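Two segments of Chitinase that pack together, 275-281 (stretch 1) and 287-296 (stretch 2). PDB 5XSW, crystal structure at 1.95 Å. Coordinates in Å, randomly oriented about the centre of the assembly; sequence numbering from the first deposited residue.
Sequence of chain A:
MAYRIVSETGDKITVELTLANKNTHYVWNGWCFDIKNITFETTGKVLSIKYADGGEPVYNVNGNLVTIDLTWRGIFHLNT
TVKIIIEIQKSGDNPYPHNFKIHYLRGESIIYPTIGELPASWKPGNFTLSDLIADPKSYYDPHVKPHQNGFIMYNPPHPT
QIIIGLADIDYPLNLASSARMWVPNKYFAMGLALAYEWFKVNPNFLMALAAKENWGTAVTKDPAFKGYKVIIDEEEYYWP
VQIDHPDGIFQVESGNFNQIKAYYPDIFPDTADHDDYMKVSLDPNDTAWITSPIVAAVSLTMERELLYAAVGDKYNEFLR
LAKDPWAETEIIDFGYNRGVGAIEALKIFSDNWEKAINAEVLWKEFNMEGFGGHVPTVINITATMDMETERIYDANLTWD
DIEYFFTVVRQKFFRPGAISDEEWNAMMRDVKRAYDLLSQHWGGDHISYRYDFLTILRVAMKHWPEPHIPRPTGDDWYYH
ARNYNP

Stretch 1, residues 275-281: DDYMKVS
Stretch 2 (287-296) TAWITSPIVA

Residues 275–278 form the last turn of a helix that begins earlier in the chain; Lys 279 (phi/psi −83/114) is the first to leave helical values, and Val 280 (−98/−168) and Ser 281 (−164/−179) continue extended. This segment packs on a helix that runs through 296 and continues later in the chain, kinked at Pro 293, whose N has no bond to the preceding turn. The CA atoms of Tyr 277 and Ala 288 lie 5.0 Å apart and those of Met 278 and Ser 292 4.9 Å, a close approach accommodated by small side chains on the second helix. The CB of Ala 288 points toward stretch 1 and sits 3.5 Å from Tyr 277 O and 3.2 Å from Lys 279 O, so the chain folds closely around this methyl.

As the first helix ends, the carbonyl of Tyr 277 finds a side-chain donor across the contact: Thr 291, chi1 p (53°), donates from OG1 to Tyr 277 O at 2.7 Å. Ser 292 N is also near Tyr 277 O (3.5 Å), but the angle is poor and its hydrogen goes to Ala 288 O (3.0 Å). Ser 292, likewise p (64°), turns its OG back to the same Ala 288 O at 2.8 Å.

Tyr 277 (m, −82°; chi2 51°) places one ring face against Thr 291 CG2, while Val 295 CG2 lies at the ring edge, 3.9 Å from Tyr 277 CD2. Met 278 starts with CA-to-CB directed away, but an m, m, m conformation (−56°, −50°, −59°) curls the chain back, bringing its SD to 3.5 Å from Val 295 CG1 and its CE to 3.8 Å from Ser 292 CB. In its t rotamer (175°) Val 295 has CG1 by the Met 278 sulfur and CG2 at the Tyr 277 ring. Lys 279, whose CA-to-CB bond points away, is t at all four chi angles.

The CA-to-CB bond of Val 280 (m, −67°) points toward the helix. Its CG1 is 3.8 Å from Ala 288 CB, and its CB stands 3.9 Å from the centroid of the Trp 289 six-membered ring, 17° off the normal, a CH–pi contact over the face. Trp 289 is m (−78°; chi2 117°); Ser 281 O lies at the ring edge, near its plane, and accepts a weak hydrogen bond from Trp 289 NE1 (3.1 Å, 130°).

Water 1 donates to Asp 276 O and Thr 291 OG1 and also bonds Thr 287 OG1, each oxygen 2.8 Å from the water O. Asp 276 (t, −179°) and Thr 287 (p, 59°) make no direct bond, with OD1 and OG1 4.3 Å apart; water 2 links them, its O 3.2 Å from Asp 276 OD1 and 2.7 Å from Thr 287 OG1.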

ATOM      1  N   ASP A 275       0.435  -7.867   9.916  1.00 27.76           N
ATOM      2  CA  ASP A 275       0.804  -9.214  10.401  1.00 29.61           C
ATOM      3  C   ASP A 275      -0.283  -9.739  11.356  1.00 23.77           C
ATOM      4  O   ASP A 275      -0.643 -10.916  11.313  1.00 26.29           O
ATOM      5  CB  ASP A 275       2.237  -9.228  11.090  1.00 33.37           C
ATOM      6  CG  ASP A 275       3.418  -8.986  10.076  1.00 36.05           C
ATOM      7  OD1 ASP A 275       3.218  -8.542   8.909  1.00 36.60           O
ATOM      8  OD2 ASP A 275       4.601  -9.178  10.458  1.00 41.45           O
ATOM      9  N   ASP A 276      -0.868  -8.880  12.174  1.00 22.53           N
ATOM     10  CA  ASP A 276      -1.916  -9.362  13.050  1.00 24.33           C
ATOM     11  C   ASP A 276      -3.151  -9.949  12.280  1.00 22.78           C
ATOM     12  O   ASP A 276      -3.803 -10.915  12.753  1.00 25.25           O
ATOM     13  CB  ASP A 276      -2.416  -8.238  13.959  1.00 29.39           C
ATOM     14  CG  ASP A 276      -3.532  -8.722  14.941  1.00 34.29           C
ATOM     15  OD1 ASP A 276      -3.324  -9.790  15.532  1.00 38.78           O
ATOM     16  OD2 ASP A 276      -4.608  -8.063  15.135  1.00 36.63           O
ATOM     17  N   TYR A 277      -3.486  -9.345  11.130  1.00 23.56           N
ATOM     18  CA  TYR A 277      -4.688  -9.744  10.371  1.00 22.67           C
ATOM     19  C   TYR A 277      -4.393 -10.909   9.446  1.00 20.69           C
ATOM     20  O   TYR A 277      -5.302 -11.655   9.144  1.00 22.74           O
ATOM     21  CB  TYR A 277      -5.260  -8.575   9.536  1.00 21.18           C
ATOM     22  CG  TYR A 277      -6.132  -7.625  10.355  1.00 24.53           C
ATOM     23  CD1 TYR A 277      -5.666  -7.073  11.569  1.00 24.80           C
ATOM     24  CD2 TYR A 277      -7.422  -7.313   9.941  1.00 23.65           C
ATOM     25  CE1 TYR A 277      -6.452  -6.225  12.308  1.00 24.81           C
ATOM     26  CE2 TYR A 277      -8.212  -6.446  10.651  1.00 23.61           C
ATOM     27  CZ  TYR A 277      -7.722  -5.918  11.860  1.00 28.37           C
ATOM     28  OH  TYR A 277      -8.492  -5.059  12.601  1.00 24.67           O
ATOM     29  N   MET A 278      -3.138 -11.062   8.982  1.00 20.52           N
ATOM     30  CA  MET A 278      -2.836 -12.024   7.924  1.00 19.19           C
ATOM     31  C   MET A 278      -2.063 -13.265   8.441  1.00 22.28           C
ATOM     32  O   MET A 278      -2.175 -14.350   7.874  1.00 22.87           O
ATOM     33  CB  MET A 278      -1.993 -11.404   6.806  1.00 19.98           C
ATOM     34  CG  MET A 278      -2.610 -10.112   6.121  1.00 24.62           C
ATOM     35  SD  MET A 278      -4.352 -10.485   5.660  1.00 30.11           S
ATOM     36  CE  MET A 278      -4.022 -11.802   4.633  1.00 23.55           C
ATOM     37  N   LYS A 279      -1.244 -13.090   9.469  1.00 23.21           N
ATOM     38  CA  LYS A 279      -0.312 -14.166   9.826  1.00 22.72           C
ATOM     39  C   LYS A 279      -0.997 -15.243  10.709  1.00 20.87           C
ATOM     40  O   LYS A 279      -1.348 -14.996  11.854  1.00 22.82           O
ATOM     41  CB  LYS A 279       0.938 -13.587  10.568  1.00 22.90           C
ATOM     42  CG  LYS A 279       2.027 -14.707  10.882  1.00 23.26           C
ATOM     43  CD  LYS A 279       3.166 -14.019  11.787  1.00 28.37           C
ATOM     44  CE  LYS A 279       4.295 -15.031  12.094  1.00 38.58           C
ATOM     45  NZ  LYS A 279       4.990 -14.575  13.339  1.00 47.52           N
ATOM     46  N   VAL A 280      -1.136 -16.434  10.172  1.00 20.55           N
ATOM     47  CA  VAL A 280      -1.833 -17.500  10.875  1.00 24.55           C
ATOM     48  C   VAL A 280      -0.758 -18.360  11.541  1.00 25.83           C
ATOM     49  O   VAL A 280       0.379 -17.933  11.648  1.00 25.01           O
ATOM     50  CB  VAL A 280      -2.708 -18.355   9.942  1.00 23.27           C
ATOM     51  CG1 VAL A 280      -3.927 -17.519   9.368  1.00 19.10           C
ATOM     52  CG2 VAL A 280      -1.880 -18.948   8.810  1.00 18.38           C
ATOM     53  N   SER A 281      -1.150 -19.518  12.033  1.00 28.40           N
ATOM     54  CA  SER A 281      -0.220 -20.460  12.611  1.00 31.92           C
ATOM     55  C   SER A 281      -0.928 -21.779  12.705  1.00 31.68           C
ATOM     56  O   SER A 281      -2.064 -21.900  12.312  1.00 26.05           O
ATOM     57  CB  SER A 281       0.248 -20.003  13.997  1.00 40.21           C
ATOM     58  OG  SER A 281      -0.806 -20.068  14.923  1.00 33.18           O
ATOM     59  N   THR A 287      -6.440 -15.597  15.504  1.00 25.18           N
ATOM     60  CA  THR A 287      -7.575 -14.828  14.993  1.00 24.67           C
ATOM     61  C   THR A 287      -7.419 -14.537  13.509  1.00 23.61           C
ATOM     62  O   THR A 287      -8.412 -14.229  12.822  1.00 21.22           O
ATOM     63  CB  THR A 287      -7.770 -13.479  15.756  1.00 22.62           C
ATOM     64  OG1 THR A 287      -6.586 -12.652  15.655  1.00 25.93           O
ATOM     65  CG2 THR A 287      -8.176 -13.780  17.274  1.00 24.98           C
ATOM     66  N   ALA A 288      -6.188 -14.626  12.991  1.00 22.28           N
ATOM     67  CA  ALA A 288      -5.977 -14.383  11.538  1.00 23.18           C
ATOM     68  C   ALA A 288      -6.662 -15.481  10.687  1.00 23.00           C
ATOM     69  O   ALA A 288      -6.847 -15.314   9.495  1.00 21.25           O
ATOM     70  CB  ALA A 288      -4.438 -14.294  11.237  1.00 23.04           C
ATOM     71  N   TRP A 289      -7.025 -16.621  11.278  1.00 21.01           N
ATOM     72  CA  TRP A 289      -7.794 -17.609  10.504  1.00 21.28           C
ATOM     73  C   TRP A 289      -9.160 -16.997  10.095  1.00 22.03           C
ATOM     74  O   TRP A 289      -9.729 -17.331   9.078  1.00 21.31           O
ATOM     75  CB  TRP A 289      -8.031 -18.876  11.311  1.00 20.27           C
ATOM     76  CG  TRP A 289      -6.768 -19.786  11.358  1.00 22.99           C
ATOM     77  CD1 TRP A 289      -6.043 -20.143  12.491  1.00 20.99           C
ATOM     78  CD2 TRP A 289      -6.150 -20.406  10.263  1.00 20.97           C
ATOM     79  NE1 TRP A 289      -4.985 -20.953  12.111  1.00 21.97           N
ATOM     80  CE2 TRP A 289      -5.059 -21.164  10.756  1.00 19.10           C
ATOM     81  CE3 TRP A 289      -6.422 -20.428   8.868  1.00 19.81           C
ATOM     82  CZ2 TRP A 289      -4.229 -21.915   9.920  1.00 21.51           C
ATOM     83  CZ3 TRP A 289      -5.596 -21.206   8.032  1.00 21.25           C
ATOM     84  CH2 TRP A 289      -4.511 -21.940   8.565  1.00 23.57           C
ATOM     85  N   ILE A 290      -9.667 -16.098  10.907  1.00 22.49           N
ATOM     86  CA  ILE A 290     -10.928 -15.450  10.598  1.00 25.03           C
ATOM     87  C   ILE A 290     -10.706 -14.179   9.784  1.00 22.46           C
ATOM     88  O   ILE A 290     -11.376 -13.950   8.771  1.00 21.71           O
ATOM     89  CB  ILE A 290     -11.680 -15.097  11.904  1.00 22.99           C
ATOM     90  CG1 ILE A 290     -12.122 -16.373  12.612  1.00 24.47           C
ATOM     91  CG2 ILE A 290     -12.842 -14.141  11.622  1.00 23.30           C
ATOM     92  CD1 ILE A 290     -12.645 -16.118  14.135  1.00 24.25           C
ATOM     93  N   THR A 291      -9.785 -13.319  10.223  1.00 19.58           N
ATOM     94  CA  THR A 291      -9.627 -12.049   9.533  1.00 20.92           C
ATOM     95  C   THR A 291      -9.016 -12.189   8.132  1.00 20.53           C
ATOM     96  O   THR A 291      -9.365 -11.393   7.254  1.00 20.71           O
ATOM     97  CB  THR A 291      -8.764 -11.022  10.334  1.00 23.47           C
ATOM     98  OG1 THR A 291      -7.496 -11.596  10.702  1.00 22.65           O
ATOM     99  CG2 THR A 291      -9.516 -10.588  11.609  1.00 26.33           C
ATOM    100  N   SER A 292      -8.157 -13.179   7.899  1.00 21.28           N
ATOM    101  CA  SER A 292      -7.397 -13.149   6.647  1.00 20.57           C
ATOM    102  C   SER A 292      -8.282 -13.431   5.385  1.00 18.84           C
ATOM    103  O   SER A 292      -8.091 -12.781   4.378  1.00 18.97           O
ATOM    104  CB  SER A 292      -6.186 -14.102   6.663  1.00 18.35           C
ATOM    105  OG  SER A 292      -6.459 -15.492   6.766  1.00 22.18           O
ATOM    106  N   PRO A 293      -9.238 -14.376   5.447  1.00 22.08           N
ATOM    107  CA  PRO A 293     -10.088 -14.481   4.242  1.00 20.14           C
ATOM    108  C   PRO A 293     -10.975 -13.248   4.008  1.00 18.72           C
ATOM    109  O   PRO A 293     -11.233 -12.893   2.854  1.00 22.89           O
ATOM    110  CB  PRO A 293     -10.929 -15.773   4.508  1.00 20.58           C
ATOM    111  CG  PRO A 293     -10.901 -15.904   6.056  1.00 21.76           C
ATOM    112  CD  PRO A 293      -9.469 -15.492   6.380  1.00 20.17           C
ATOM    113  N   ILE A 294     -11.373 -12.551   5.055  1.00 18.83           N
ATOM    114  CA  ILE A 294     -12.111 -11.299   4.852  1.00 19.95           C
ATOM    115  C   ILE A 294     -11.217 -10.210   4.239  1.00 25.96           C
ATOM    116  O   ILE A 294     -11.616  -9.493   3.294  1.00 20.69           O
ATOM    117  CB  ILE A 294     -12.728 -10.854   6.202  1.00 22.80           C
ATOM    118  CG1 ILE A 294     -13.825 -11.880   6.563  1.00 24.08           C
ATOM    119  CG2 ILE A 294     -13.322  -9.428   6.082  1.00 24.90           C
ATOM    120  CD1 ILE A 294     -14.031 -11.977   8.111  1.00 26.84           C
ATOM    121  N   VAL A 295      -9.973 -10.110   4.713  1.00 21.48           N
ATOM    122  CA  VAL A 295      -9.018  -9.162   4.097  1.00 20.63           C
ATOM    123  C   VAL A 295      -8.795  -9.487   2.603  1.00 18.57           C
ATOM    124  O   VAL A 295      -8.824  -8.607   1.790  1.00 18.50           O
ATOM    125  CB  VAL A 295      -7.646  -9.169   4.855  1.00 24.08           C
ATOM    126  CG1 VAL A 295      -6.593  -8.270   4.144  1.00 23.48           C
ATOM    127  CG2 VAL A 295      -7.896  -8.696   6.290  1.00 21.50           C
ATOM    128  N   ALA A 296      -8.543 -10.741   2.284  1.00 18.71           N
ATOM    129  CA  ALA A 296      -8.365 -11.129   0.898  1.00 19.67           C
ATOM    130  C   ALA A 296      -9.598 -10.769   0.047  1.00 22.42           C
ATOM    131  O   ALA A 296      -9.449 -10.228  -1.057  1.00 19.50           O
ATOM    132  CB  ALA A 296      -8.060 -12.648   0.774  1.00 18.79           C
TER
HETATM  133  O   HOH W   1      -6.529 -11.173  13.253  1.00 24.56           O
HETATM  134  O   HOH W   2      -5.552 -11.007  17.509  1.00 43.22           O